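Local coordinates for protein epimerase (Methylomonas sp. DH-1, PDB 7CJ6) that catalyses the manganese-dependent epimerization of ketoses at C3, most actively on L-ribulose and also interconverting D-allulose and D-fructose, at residues Val111-Leu116 with Tyr157-Met162. Sequence-based numbering, arbitrary orientation.
Sequences VIYCAL and YETNIM. With PSJ (D-psicose), chain D.
Tyr113 presents one face of its ring to Met162, whose CE makes a CH-pi contact 4.1 Å from the ring centroid; SD, over the same face, adds a Met-aromatic contact. The thioether suits this place because it is flexible and polarisable: bent at its last torsion (chi3 -126°), it folds the methyl back over the ring. Ile161 CG2 approaches Tyr113 CD1 obliquely at 3.9 Å, and Thr159 CG2 rests 3.6 Å from Tyr113 OH. Tyrosine fits because it combines a broad apolar ring for Met162 and Ile161 with a hydroxyl that donates to the backbone O of Glu152. A leucine in place of Tyr113 would probably leave the Glu152 carbonyl without this mate and the Met162 methyl without its aromatic surface.

Next to the ring, Thr159 OG1 lies close to Cys114 SG, at 3.1 Å; the short cysteine fits beside the threonine with no long chain to place. With OG1 opposite the backbone N (chi1 -170°), Thr159 OG1 accepts the N-H of Ile161 at a nearly straight 162°, an ST turn that helps to hold the bend of the loop.

Glu158 and Leu116 run side by side toward the sugar, Leu116 CD1 packing 3.4 Å from Glu158 OE1. The carboxylate suits a sugar hydroxyl: OE1 accepts a hydrogen bond from O1 of D-psicose at 2.5 Å, while OE2 is hydrogen-bonded to Tyr157 OH of the second subunit. Leu116 CD2 adds an apolar wall 3.7 Å from O4 of D-psicose. The contact thus joins the loops that follow neighbouring strands 107-112 and 148-152 of a TIM barrel, at the C-terminal strand ends where this fold places its active site.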
loop_
_atom_site.group_PDB
_atom_site.type_symbol
_atom_site.label_atom_id
_atom_site.label_comp_id
_atom_site.label_asym_id
_atom_site.label_seq_id
_atom_site.Cartn_x
_atom_site.Cartn_y
_atom_site.Cartn_z
ATOM N N VAL A 111 -0.759 14.985 -4.425
ATOM C CA VAL A 111 0.403 15.003 -3.490
ATOM C C VAL A 111 1.282 16.200 -3.863
ATOM O O VAL A 111 2.315 16.014 -4.545
ATOM C CB VAL A 111 1.144 13.653 -3.497
ATOM C CG1 VAL A 111 2.240 13.591 -2.443
ATOM C CG2 VAL A 111 0.160 12.507 -3.303
ATOM N N ILE A 112 0.848 17.391 -3.441
ATOM C CA ILE A 112 1.459 18.711 -3.786
ATOM C C ILE A 112 2.367 19.169 -2.639
ATOM O O ILE A 112 3.034 20.210 -2.796
ATOM C CB ILE A 112 0.356 19.747 -4.089
ATOM C CG1 ILE A 112 -0.625 19.913 -2.925
ATOM C CG2 ILE A 112 -0.371 19.390 -5.372
ATOM C CD1 ILE A 112 -1.602 21.047 -3.114
ATOM N N TYR A 113 2.398 18.415 -1.536
ATOM C CA TYR A 113 2.987 18.848 -0.240
ATOM C C TYR A 113 4.266 18.055 0.058
ATOM O O TYR A 113 4.896 18.283 1.114
ATOM C CB TYR A 113 1.957 18.689 0.880
ATOM C CG TYR A 113 1.385 17.299 0.986
ATOM C CD1 TYR A 113 1.989 16.339 1.780
ATOM C CD2 TYR A 113 0.254 16.934 0.276
ATOM C CE1 TYR A 113 1.481 15.055 1.879
ATOM C CE2 TYR A 113 -0.269 15.657 0.365
ATOM C CZ TYR A 113 0.346 14.713 1.168
ATOM O OH TYR A 113 -0.156 13.448 1.260
ATOM N N CYS A 114 4.647 17.155 -0.849
ATOM C CA CYS A 114 5.848 16.293 -0.708
ATOM C C CYS A 114 6.086 15.532 -2.011
ATOM O O CYS A 114 5.208 15.577 -2.899
ATOM C CB CYS A 114 5.674 15.287 0.423
ATOM S SG CYS A 114 4.484 13.984 0.018
ATOM N N ALA A 115 7.225 14.849 -2.107
ATOM C CA ALA A 115 7.530 13.928 -3.220
ATOM C C ALA A 115 6.564 12.744 -3.130
ATOM O O ALA A 115 6.432 12.158 -2.031
ATOM C CB ALA A 115 8.974 13.493 -3.166
ATOM N N LEU A 116 5.877 12.439 -4.233
ATOM C CA LEU A 116 5.033 11.226 -4.364
ATOM C C LEU A 116 5.956 10.009 -4.462
ATOM O O LEU A 116 6.731 9.925 -5.439
ATOM C CB LEU A 116 4.144 11.350 -5.603
ATOM C CG LEU A 116 3.275 10.132 -5.901
ATOM C CD1 LEU A 116 2.235 9.930 -4.809
ATOM C CD2 LEU A 116 2.602 10.268 -7.260
ATOM N N TYR A 157 3.179 4.188 1.586
ATOM C CA TYR A 157 4.117 3.874 0.477
ATOM C C TYR A 157 4.230 5.067 -0.481
ATOM O O TYR A 157 5.054 4.985 -1.417
ATOM C CB TYR A 157 3.669 2.632 -0.298
ATOM C CG TYR A 157 3.483 1.388 0.534
ATOM C CD1 TYR A 157 4.569 0.685 1.024
ATOM C CD2 TYR A 157 2.217 0.921 0.845
ATOM C CE1 TYR A 157 4.405 -0.464 1.780
ATOM C CE2 TYR A 157 2.031 -0.221 1.607
ATOM C CZ TYR A 157 3.129 -0.913 2.082
ATOM O OH TYR A 157 2.955 -2.037 2.838
ATOM N N GLU A 158 3.464 6.138 -0.244
ATOM C CA GLU A 158 3.312 7.273 -1.197
ATOM C C GLU A 158 3.612 8.608 -0.503
ATOM O O GLU A 158 3.898 9.588 -1.216
ATOM C CB GLU A 158 1.914 7.251 -1.826
ATOM C CG GLU A 158 1.666 6.025 -2.693
ATOM C CD GLU A 158 0.554 6.137 -3.724
ATOM O OE1 GLU A 158 0.200 7.272 -4.110
ATOM O OE2 GLU A 158 0.045 5.079 -4.144
ATOM N N THR A 159 3.544 8.658 0.830
ATOM C CA THR A 159 4.025 9.809 1.635
ATOM C C THR A 159 4.329 9.365 3.065
ATOM O O THR A 159 3.706 8.381 3.535
ATOM C CB THR A 159 3.019 10.961 1.687
ATOM O OG1 THR A 159 3.718 12.050 2.292
ATOM C CG2 THR A 159 1.766 10.628 2.469
ATOM N N ASN A 160 5.237 10.087 3.727
ATOM C CA ASN A 160 5.533 9.908 5.170
ATOM C C ASN A 160 4.972 11.095 5.968
ATOM O O ASN A 160 5.201 11.131 7.181
ATOM C CB ASN A 160 7.028 9.689 5.408
ATOM C CG ASN A 160 7.898 10.859 5.004
ATOM O OD1 ASN A 160 7.406 11.889 4.544
ATOM N ND2 ASN A 160 9.202 10.706 5.172
ATOM N N ILE A 161 4.251 12.018 5.325
ATOM C CA ILE A 161 3.828 13.302 5.957
ATOM C C ILE A 161 2.452 13.132 6.615
ATOM O O ILE A 161 2.300 13.561 7.774
ATOM C CB ILE A 161 3.847 14.460 4.940
ATOM C CG1 ILE A 161 5.282 14.840 4.575
ATOM C CG2 ILE A 161 3.083 15.662 5.475
ATOM C CD1 ILE A 161 6.030 15.501 5.708
ATOM N N MET A 162 1.493 12.536 5.912
ATOM C CA MET A 162 0.114 12.336 6.436
ATOM C C MET A 162 -0.574 11.208 5.663
ATOM O O MET A 162 -0.650 11.293 4.421
ATOM C CB MET A 162 -0.705 13.624 6.322
ATOM C CG MET A 162 -0.582 14.285 4.972
ATOM S SD MET A 162 -1.260 15.962 4.950
ATOM C CE MET A 162 -2.384 15.785 3.568
HETATM C C1 PSJ D . -1.656 8.751 -6.340
HETATM O O1 PSJ D . -1.724 7.471 -5.703
HETATM C C2 PSJ D . -3.000 9.412 -6.219
HETATM O O2 PSJ D . -3.877 8.811 -5.665
HETATM C C3 PSJ D . -3.208 10.800 -6.745
HETATM O O3 PSJ D . -4.437 10.907 -7.461
HETATM C C4 PSJ D . -2.020 11.112 -7.634
HETATM O O4 PSJ D . -0.913 11.294 -6.759
HETATM C C5 PSJ D . -2.185 12.352 -8.502
HETATM O O5 PSJ D . -3.501 12.895 -8.328
HETATM C C6 PSJ D . -1.939 12.009 -9.972
HETATM O O6 PSJ D . -1.880 13.202 -10.771
#